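Local coordinates for hypothetical protein TT1426 (Thermus thermophilus, PDB 1WD5) that is of unproven function but is probably a type I phosphoribosyltransferase, an enzyme class that transfers glycosyl groups, at residues A[12-20]-A[169-177]; A[115-126]-A[143-154]. All coordinates share one frame; numbering follows the deposited sequence.

Contact 1 of 2, residues A[12-20]-A[169-177]; sequences LLAEALAPL and RAEVVALSV
The carboxylate oxygen OE2 of Glu171 rests against both methyl groups of Leu20, 3.3 Å from CD2 and 3.4 Å from CD1. This is contact without a hydrogen bond; the polar end of Glu171 is served through OE1, which forms a salt bridge with Arg150, while Arg150 also donates to the backbone O of Leu20 and so ties the two residues together from outside. With CG anti to the backbone N (chi1 -170°), the glutamate extends its chain toward the short 3-10 turn that holds Leu20. The rest is apolar. Val173, in the edge strand 171-174, spreads its two methyls against the helix and the 3-10 turn that follows it: CG1 meets Ala16 CB at 4.0 Å, and CG2 lies 3.8 Å from Leu17 CD2 and 3.9 Å from Leu20 CD1. A beta-branched residue suits this place, since its two branches straddle Leu17 CD2, CG1 reaching on to Ala16 and CG2 to Leu20. Farther along, where the chain turns a corner, Leu175 brings CD2 to 3.7 Å from Ala16 CB and CD1 to 3.7 Å from Leu12 CB, and Leu13 CD1 reaches its CG. The small alanine lets Val173 and Leu175 come close to the helix surface. Leu13 and Leu17 continue onto helix 33-45 and Ala154. Close-fitting aliphatic groups thus hold helix 6-17 against the sheet's edge, with the charge set at one end, where Arg150 is likely to neutralise it.

Contact 2 of 2, residues A[115-126]-A[143-154]; sequences KAARKGRDVVLV and VFQEGPRRVVVA
Arg149 reaches Asp122 because its CG stands anti to the backbone N (chi1 -175°) and its chain bends at chi3 (73°), turning the guanidinium side-on to the acid. NE donates to OD1 at 2.9 Å and NH2 to OD2 at 2.6 Å, a two-nitrogen salt bridge. Both oxygens lie near the guanidinium plane, but the nitrogens meet them from above the carboxylate, the two planes 42° apart. Glu23 braces the pair, its backbone N bonding to OD2 and its carboxylate pairing with NH2. With an alanine in place of Asp122, Arg149 NE would probably be left without its mate and the guanidinium freer to turn. Beyond the acid, strands 122-126 and 150-154 run parallel: Val123 N donates to Arg150 O and its O accepts from Val152 N, then Leu125 repeats the pattern between Val152 O and Ala154 N. Valines suit these extended strands; Val123 CG2 packs 3.7 Å from Pro148 CB, and Leu125 CD2 4.2 Å from Val143 CG2 of the crossover helix. Gly120, with positive phi in a type II turn, gives its N to Gly147 O at 2.7 Å. Nearby, Glu146 OE1 takes Arg118 NH1 at 2.8 Å on its syn lone pair, while OE2 pairs with Lys115 NZ. Paired opposite charges thus fasten together the turns that lead into the two parallel strands of a beta-alpha-beta unit, themselves joined by apolar packing and backbone bonds.

How the contacts relate
The centres of contact 1 and contact 2 lie about 15 Å apart, and both contacts reach one mixed sheet, where strands 122-126, 150-155 and 171-174 are successive parallel neighbours. Along the chain, 115-126 and 143-154 both fall between 12-20 and 169-177, so contact 1 brings the N-terminal helix back to a strand formed after contact 2's beta-alpha-beta unit. The contacts meet directly through two probable hydrogen bonds, Val173 N to Val153 O (2.7 Å) and Val153 N to Glu171 O (2.9 Å). Helix 6-17 lies across all three strands, Leu13 and Leu17 also touching Val126 and Val124. In type I phosphoribosyltransferases the strand-loop-helix matching 122-126 normally carries the phosphoribosyl pyrophosphate-binding motif, a role probably kept here.

Contact 1 of 2, residues A[12-20]-A[169-177]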
loop_
_atom_site.group_PDB
_atom_site.type_symbol
_atom_site.label_atom_id
_atom_site.label_comp_id
_atom_site.label_asym_id
_atom_site.label_seq_id
_atom_site.Cartn_x
_atom_site.Cartn_y
_atom_site.Cartn_z
ATOM N N LEU A 12 -13.030 9.990 6.581
ATOM C CA LEU A 12 -13.839 10.119 5.369
ATOM C C LEU A 12 -13.699 8.892 4.479
ATOM O O LEU A 12 -14.650 8.487 3.807
ATOM C CB LEU A 12 -13.425 11.363 4.574
ATOM C CG LEU A 12 -13.752 12.714 5.201
ATOM C CD1 LEU A 12 -13.128 13.829 4.370
ATOM C CD2 LEU A 12 -15.271 12.884 5.280
ATOM N N LEU A 13 -12.509 8.302 4.473
ATOM C CA LEU A 13 -12.267 7.126 3.647
ATOM C C LEU A 13 -13.044 5.935 4.194
ATOM O O LEU A 13 -13.629 5.157 3.433
ATOM C CB LEU A 13 -10.770 6.803 3.610
ATOM C CG LEU A 13 -10.323 5.842 2.511
ATOM C CD1 LEU A 13 -10.730 6.397 1.148
ATOM C CD2 LEU A 13 -8.809 5.653 2.578
ATOM N N ALA A 14 -13.048 5.792 5.517
ATOM C CA ALA A 14 -13.768 4.695 6.159
ATOM C C ALA A 14 -15.260 4.804 5.847
ATOM O O ALA A 14 -15.941 3.795 5.663
ATOM C CB ALA A 14 -13.551 4.736 7.664
ATOM N N GLU A 15 -15.761 6.032 5.789
ATOM C CA GLU A 15 -17.168 6.278 5.489
ATOM C C GLU A 15 -17.494 5.898 4.038
ATOM O O GLU A 15 -18.561 5.358 3.751
ATOM C CB GLU A 15 -17.505 7.752 5.760
ATOM C CG GLU A 15 -17.728 8.060 7.244
ATOM C CD GLU A 15 -17.525 9.525 7.597
ATOM O OE1 GLU A 15 -17.638 10.392 6.703
ATOM O OE2 GLU A 15 -17.261 9.815 8.785
ATOM N N ALA A 16 -16.569 6.169 3.125
ATOM C CA ALA A 16 -16.781 5.827 1.720
ATOM C C ALA A 16 -16.730 4.309 1.530
ATOM O O ALA A 16 -17.328 3.769 0.597
ATOM C CB ALA A 16 -15.717 6.497 0.848
ATOM N N LEU A 17 -16.025 3.622 2.428
ATOM C CA LEU A 17 -15.879 2.168 2.346
ATOM C C LEU A 17 -16.994 1.374 3.022
ATOM O O LEU A 17 -17.254 0.227 2.653
ATOM C CB LEU A 17 -14.542 1.740 2.958
ATOM C CG LEU A 17 -13.248 2.177 2.268
ATOM C CD1 LEU A 17 -12.068 1.901 3.195
ATOM C CD2 LEU A 17 -13.075 1.426 0.954
ATOM N N ALA A 18 -17.642 1.980 4.013
ATOM C CA ALA A 18 -18.710 1.317 4.762
ATOM C C ALA A 18 -19.785 0.627 3.916
ATOM O O ALA A 18 -20.211 -0.483 4.230
ATOM C CB ALA A 18 -19.366 2.313 5.718
ATOM N N PRO A 19 -20.244 1.278 2.837
ATOM C CA PRO A 19 -21.280 0.675 1.988
ATOM C C PRO A 19 -20.859 -0.575 1.212
ATOM O O PRO A 19 -21.712 -1.345 0.773
ATOM C CB PRO A 19 -21.663 1.817 1.041
ATOM C CG PRO A 19 -21.289 3.058 1.806
ATOM C CD PRO A 19 -19.979 2.665 2.426
ATOM N N LEU A 20 -19.553 -0.775 1.046
ATOM C CA LEU A 20 -19.042 -1.916 0.287
ATOM C C LEU A 20 -19.321 -3.294 0.872
ATOM O O LEU A 20 -19.175 -4.299 0.183
ATOM C CB LEU A 20 -17.537 -1.767 0.063
ATOM C CG LEU A 20 -17.105 -0.550 -0.755
ATOM C CD1 LEU A 20 -15.600 -0.589 -0.962
ATOM C CD2 LEU A 20 -17.825 -0.548 -2.094
ATOM N N ARG A 169 -6.664 -3.056 -12.366
ATOM C CA ARG A 169 -6.367 -4.277 -11.625
ATOM C C ARG A 169 -7.244 -4.568 -10.406
ATOM O O ARG A 169 -7.326 -5.712 -9.958
ATOM C CB ARG A 169 -4.897 -4.256 -11.187
ATOM C CG ARG A 169 -3.900 -4.103 -12.328
ATOM C CD ARG A 169 -2.466 -4.021 -11.802
ATOM N NE ARG A 169 -2.065 -5.238 -11.099
ATOM C CZ ARG A 169 -0.925 -5.375 -10.432
ATOM N NH1 ARG A 169 -0.063 -4.368 -10.370
ATOM N NH2 ARG A 169 -0.642 -6.522 -9.829
ATOM N N ALA A 170 -7.901 -3.551 -9.859
ATOM C CA ALA A 170 -8.733 -3.784 -8.686
ATOM C C ALA A 170 -9.762 -2.700 -8.466
ATOM O O ALA A 170 -9.714 -1.648 -9.095
ATOM C CB ALA A 170 -7.851 -3.905 -7.448
ATOM N N GLU A 171 -10.700 -2.969 -7.568
ATOM C CA GLU A 171 -11.715 -1.984 -7.241
ATOM C C GLU A 171 -10.964 -0.851 -6.554
ATOM O O GLU A 171 -10.099 -1.090 -5.707
ATOM C CB GLU A 171 -12.752 -2.569 -6.281
ATOM C CG GLU A 171 -13.967 -1.671 -6.098
ATOM C CD GLU A 171 -14.925 -2.177 -5.039
ATOM O OE1 GLU A 171 -15.107 -3.408 -4.923
ATOM O OE2 GLU A 171 -15.508 -1.337 -4.327
ATOM N N VAL A 172 -11.276 0.378 -6.934
ATOM C CA VAL A 172 -10.618 1.532 -6.350
ATOM C C VAL A 172 -11.617 2.498 -5.741
ATOM O O VAL A 172 -12.643 2.813 -6.348
ATOM C CB VAL A 172 -9.796 2.304 -7.402
ATOM C CG1 VAL A 172 -9.311 3.623 -6.815
ATOM C CG2 VAL A 172 -8.609 1.462 -7.859
ATOM N N VAL A 173 -11.308 2.955 -4.533
ATOM C CA VAL A 173 -12.136 3.919 -3.831
ATOM C C VAL A 173 -11.253 5.136 -3.580
ATOM O O VAL A 173 -10.340 5.089 -2.756
ATOM C CB VAL A 173 -12.642 3.363 -2.483
ATOM C CG1 VAL A 173 -13.405 4.441 -1.729
ATOM C CG2 VAL A 173 -13.545 2.162 -2.727
ATOM N N ALA A 174 -11.515 6.214 -4.311
ATOM C CA ALA A 174 -10.743 7.444 -4.172
ATOM C C ALA A 174 -11.704 8.578 -3.852
ATOM O O ALA A 174 -12.697 8.765 -4.551
ATOM C CB ALA A 174 -9.990 7.739 -5.464
ATOM N N LEU A 175 -11.408 9.330 -2.795
ATOM C CA LEU A 175 -12.266 10.434 -2.380
ATOM C C LEU A 175 -12.181 11.611 -3.338
ATOM O O LEU A 175 -13.164 12.320 -3.558
ATOM C CB LEU A 175 -11.886 10.902 -0.974
ATOM C CG LEU A 175 -11.974 9.867 0.146
ATOM C CD1 LEU A 175 -11.627 10.532 1.479
ATOM C CD2 LEU A 175 -13.374 9.277 0.187
ATOM N N SER A 176 -11.001 11.813 -3.907
ATOM C CA SER A 176 -10.778 12.915 -4.828
ATOM C C SER A 176 -9.755 12.550 -5.893
ATOM O O SER A 176 -8.723 11.942 -5.599
ATOM C CB SER A 176 -10.300 14.144 -4.050
ATOM O OG SER A 176 -9.759 15.119 -4.924
ATOM N N VAL A 177 -10.059 12.922 -7.131
ATOM C CA VAL A 177 -9.185 12.665 -8.268
ATOM C C VAL A 177 -9.111 13.961 -9.069
ATOM O O VAL A 177 -9.728 14.084 -10.127
ATOM C CB VAL A 177 -9.754 11.551 -9.164
ATOM C CG1 VAL A 177 -8.800 11.267 -10.318
ATOM C CG2 VAL A 177 -9.987 10.294 -8.337
#

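Contact 2 of 2, residues A[115-126]-A[143-154]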
loop_
_atom_site.group_PDB
_atom_site.type_symbol
_atom_site.label_atom_id
_atom_site.label_comp_id
_atom_site.label_asym_id
_atom_site.label_seq_id
_atom_site.Cartn_x
_atom_site.Cartn_y
_atom_site.Cartn_z
ATOM N N LYS A 115 2.919 -10.388 11.207
ATOM C CA LYS A 115 2.105 -10.302 10.002
ATOM C C LYS A 115 0.742 -10.952 10.202
ATOM O O LYS A 115 0.651 -12.125 10.569
ATOM C CB LYS A 115 2.820 -10.970 8.829
ATOM C CG LYS A 115 2.019 -10.928 7.539
ATOM C CD LYS A 115 2.776 -11.543 6.377
ATOM C CE LYS A 115 1.958 -11.416 5.100
ATOM N NZ LYS A 115 2.664 -11.974 3.924
ATOM N N ALA A 116 -0.318 -10.185 9.961
ATOM C CA ALA A 116 -1.674 -10.698 10.109
ATOM C C ALA A 116 -2.028 -11.535 8.886
ATOM O O ALA A 116 -1.565 -11.254 7.781
ATOM C CB ALA A 116 -2.661 -9.542 10.254
ATOM N N ALA A 117 -2.845 -12.565 9.090
ATOM C CA ALA A 117 -3.261 -13.440 8.000
ATOM C C ALA A 117 -4.071 -12.650 6.980
ATOM O O ALA A 117 -4.785 -11.710 7.336
ATOM C CB ALA A 117 -4.093 -14.604 8.551
ATOM N N ARG A 118 -3.958 -13.029 5.711
ATOM C CA ARG A 118 -4.681 -12.349 4.640
ATOM C C ARG A 118 -5.511 -13.314 3.799
ATOM O O ARG A 118 -6.507 -12.925 3.188
ATOM C CB ARG A 118 -3.687 -11.601 3.750
ATOM C CG ARG A 118 -2.901 -10.544 4.514
ATOM C CD ARG A 118 -1.638 -10.110 3.792
ATOM N NE ARG A 118 -0.898 -9.135 4.589
ATOM C CZ ARG A 118 0.271 -8.611 4.247
ATOM N NH1 ARG A 118 0.855 -8.967 3.110
ATOM N NH2 ARG A 118 0.856 -7.725 5.043
ATOM N N LYS A 119 -5.093 -14.576 3.780
ATOM C CA LYS A 119 -5.778 -15.606 3.013
ATOM C C LYS A 119 -7.270 -15.694 3.305
ATOM O O LYS A 119 -7.684 -15.822 4.458
ATOM C CB LYS A 119 -5.132 -16.972 3.276
ATOM C CG LYS A 119 -5.749 -18.109 2.478
ATOM C CD LYS A 119 -5.058 -19.433 2.773
ATOM C CE LYS A 119 -5.632 -20.558 1.922
ATOM N NZ LYS A 119 -4.923 -21.848 2.161
ATOM N N GLY A 120 -8.073 -15.630 2.246
ATOM C CA GLY A 120 -9.516 -15.723 2.393
ATOM C C GLY A 120 -10.188 -14.608 3.181
ATOM O O GLY A 120 -11.304 -14.780 3.671
ATOM N N ARG A 121 -9.530 -13.463 3.312
ATOM C CA ARG A 121 -10.131 -12.358 4.047
ATOM C C ARG A 121 -10.249 -11.146 3.145
ATOM O O ARG A 121 -9.604 -11.083 2.101
ATOM C CB ARG A 121 -9.286 -12.014 5.275
ATOM C CG ARG A 121 -9.106 -13.186 6.229
ATOM C CD ARG A 121 -8.301 -12.792 7.446
ATOM N NE ARG A 121 -9.032 -11.860 8.298
ATOM C CZ ARG A 121 -8.508 -11.262 9.361
ATOM N NH1 ARG A 121 -7.247 -11.499 9.702
ATOM N NH2 ARG A 121 -9.241 -10.420 10.080
ATOM N N ASP A 122 -11.093 -10.196 3.533
ATOM C CA ASP A 122 -11.250 -8.981 2.748
ATOM C C ASP A 122 -10.058 -8.100 3.098
ATOM O O ASP A 122 -9.778 -7.864 4.273
ATOM C CB ASP A 122 -12.555 -8.258 3.098
ATOM C CG ASP A 122 -13.795 -9.054 2.708
ATOM O OD1 ASP A 122 -13.730 -9.843 1.741
ATOM O OD2 ASP A 122 -14.842 -8.877 3.364
ATOM N N VAL A 123 -9.355 -7.623 2.076
ATOM C CA VAL A 123 -8.181 -6.787 2.281
ATOM C C VAL A 123 -8.323 -5.408 1.645
ATOM O O VAL A 123 -8.697 -5.286 0.473
ATOM C CB VAL A 123 -6.922 -7.466 1.701
ATOM C CG1 VAL A 123 -5.702 -6.588 1.928
ATOM C CG2 VAL A 123 -6.731 -8.836 2.341
ATOM N N VAL A 124 -8.025 -4.376 2.430
ATOM C CA VAL A 124 -8.084 -2.992 1.968
ATOM C C VAL A 124 -6.668 -2.406 1.968
ATOM O O VAL A 124 -5.988 -2.418 2.993
ATOM C CB VAL A 124 -8.969 -2.131 2.898
ATOM C CG1 VAL A 124 -9.027 -0.702 2.392
ATOM C CG2 VAL A 124 -10.363 -2.720 2.978
ATOM N N LEU A 125 -6.222 -1.913 0.816
ATOM C CA LEU A 125 -4.897 -1.310 0.695
ATOM C C LEU A 125 -5.053 0.200 0.774
ATOM O O LEU A 125 -5.814 0.788 0.005
ATOM C CB LEU A 125 -4.248 -1.702 -0.634
ATOM C CG LEU A 125 -3.712 -3.132 -0.699
ATOM C CD1 LEU A 125 -3.272 -3.466 -2.119
ATOM C CD2 LEU A 125 -2.540 -3.266 0.274
ATOM N N VAL A 126 -4.313 0.828 1.685
ATOM C CA VAL A 126 -4.415 2.269 1.897
ATOM C C VAL A 126 -3.092 3.037 1.936
ATOM O O VAL A 126 -2.076 2.524 2.395
ATOM C CB VAL A 126 -5.127 2.563 3.245
ATOM C CG1 VAL A 126 -5.359 4.057 3.400
ATOM C CG2 VAL A 126 -6.434 1.795 3.334
ATOM N N VAL A 143 0.092 -8.901 -2.646
ATOM C CA VAL A 143 -1.137 -9.272 -1.962
ATOM C C VAL A 143 -2.000 -10.259 -2.754
ATOM O O VAL A 143 -2.575 -11.175 -2.175
ATOM C CB VAL A 143 -1.978 -8.022 -1.620
ATOM C CG1 VAL A 143 -3.299 -8.435 -0.989
ATOM C CG2 VAL A 143 -1.194 -7.124 -0.664
ATOM N N PHE A 144 -2.095 -10.073 -4.068
ATOM C CA PHE A 144 -2.891 -10.975 -4.904
ATOM C C PHE A 144 -2.405 -12.420 -4.837
ATOM O O PHE A 144 -3.196 -13.352 -4.946
ATOM C CB PHE A 144 -2.876 -10.507 -6.363
ATOM C CG PHE A 144 -3.928 -9.480 -6.684
ATOM C CD1 PHE A 144 -3.677 -8.482 -7.619
ATOM C CD2 PHE A 144 -5.173 -9.520 -6.063
ATOM C CE1 PHE A 144 -4.650 -7.536 -7.932
ATOM C CE2 PHE A 144 -6.152 -8.581 -6.368
ATOM C CZ PHE A 144 -5.890 -7.586 -7.304
ATOM N N GLN A 145 -1.105 -12.608 -4.661
ATOM C CA GLN A 145 -0.552 -13.953 -4.579
ATOM C C GLN A 145 -0.801 -14.580 -3.212
ATOM O O GLN A 145 -0.458 -15.739 -2.988
ATOM C CB GLN A 145 0.956 -13.927 -4.848
ATOM C CG GLN A 145 1.336 -13.503 -6.255
ATOM C CD GLN A 145 0.793 -14.443 -7.318
ATOM O OE1 GLN A 145 -0.418 -14.558 -7.505
ATOM N NE2 GLN A 145 1.693 -15.122 -8.021
ATOM N N GLU A 146 -1.402 -13.822 -2.298
ATOM C CA GLU A 146 -1.646 -14.334 -0.953
ATOM C C GLU A 146 -3.038 -14.910 -0.727
ATOM O O GLU A 146 -3.413 -15.221 0.402
ATOM C CB GLU A 146 -1.335 -13.239 0.075
ATOM C CG GLU A 146 0.099 -12.730 -0.055
ATOM C CD GLU A 146 0.486 -11.703 0.991
ATOM O OE1 GLU A 146 -0.240 -10.699 1.150
ATOM O OE2 GLU A 146 1.531 -11.896 1.647
ATOM N N GLY A 147 -3.798 -15.062 -1.806
ATOM C CA GLY A 147 -5.130 -15.631 -1.707
ATOM C C GLY A 147 -6.190 -14.875 -0.923
ATOM O O GLY A 147 -6.966 -15.497 -0.200
ATOM N N PRO A 148 -6.257 -13.540 -1.027
ATOM C CA PRO A 148 -7.287 -12.823 -0.274
ATOM C C PRO A 148 -8.648 -13.039 -0.932
ATOM O O PRO A 148 -8.727 -13.306 -2.132
ATOM C CB PRO A 148 -6.825 -11.375 -0.364
ATOM C CG PRO A 148 -6.214 -11.324 -1.715
ATOM C CD PRO A 148 -5.394 -12.597 -1.754
ATOM N N ARG A 149 -9.713 -12.934 -0.143
ATOM C CA ARG A 149 -11.067 -13.116 -0.661
ATOM C C ARG A 149 -11.441 -11.958 -1.573
ATOM O O ARG A 149 -12.091 -12.144 -2.604
ATOM C CB ARG A 149 -12.075 -13.192 0.493
ATOM C CG ARG A 149 -13.491 -13.492 0.036
ATOM C CD ARG A 149 -14.441 -13.719 1.203
ATOM N NE ARG A 149 -14.783 -12.489 1.913
ATOM C CZ ARG A 149 -15.682 -12.425 2.892
ATOM N NH1 ARG A 149 -16.324 -13.521 3.276
ATOM N NH2 ARG A 149 -15.952 -11.268 3.480
ATOM N N ARG A 150 -11.015 -10.762 -1.191
ATOM C CA ARG A 150 -11.319 -9.564 -1.955
ATOM C C ARG A 150 -10.272 -8.493 -1.664
ATOM O O ARG A 150 -9.743 -8.413 -0.551
ATOM C CB ARG A 150 -12.706 -9.065 -1.556
ATOM C CG ARG A 150 -13.161 -7.797 -2.238
ATOM C CD ARG A 150 -14.510 -7.371 -1.681
ATOM N NE ARG A 150 -15.000 -6.140 -2.289
ATOM C CZ ARG A 150 -16.141 -5.550 -1.952
ATOM N NH1 ARG A 150 -16.909 -6.079 -1.008
ATOM N NH2 ARG A 150 -16.517 -4.432 -2.560
ATOM N N VAL A 151 -9.970 -7.678 -2.668
ATOM C CA VAL A 151 -8.991 -6.612 -2.509
ATOM C C VAL A 151 -9.577 -5.286 -2.981
ATOM O O VAL A 151 -10.153 -5.197 -4.071
ATOM C CB VAL A 151 -7.699 -6.909 -3.309
ATOM C CG1 VAL A 151 -6.662 -5.829 -3.046
ATOM C CG2 VAL A 151 -7.152 -8.276 -2.922
ATOM N N VAL A 152 -9.440 -4.262 -2.146
ATOM C CA VAL A 152 -9.936 -2.933 -2.473
ATOM C C VAL A 152 -8.851 -1.905 -2.214
ATOM O O VAL A 152 -8.254 -1.883 -1.136
ATOM C CB VAL A 152 -11.161 -2.545 -1.613
ATOM C CG1 VAL A 152 -11.577 -1.112 -1.923
ATOM C CG2 VAL A 152 -12.314 -3.495 -1.873
ATOM N N VAL A 153 -8.588 -1.064 -3.206
ATOM C CA VAL A 153 -7.598 -0.005 -3.056
ATOM C C VAL A 153 -8.360 1.237 -2.606
ATOM O O VAL A 153 -9.288 1.677 -3.286
ATOM C CB VAL A 153 -6.891 0.301 -4.389
ATOM C CG1 VAL A 153 -6.061 1.574 -4.258
ATOM C CG2 VAL A 153 -6.005 -0.874 -4.783
ATOM N N ALA A 154 -7.973 1.802 -1.466
ATOM C CA ALA A 154 -8.652 2.984 -0.948
ATOM C C ALA A 154 -7.666 4.108 -0.644
ATOM O O ALA A 154 -6.727 3.929 0.137
ATOM C CB ALA A 154 -9.441 2.618 0.304
HETATM O O HOH W 1 3.562 -9.588 2.011
HETATM O O HOH W 2 -16.744 -8.394 0.669
#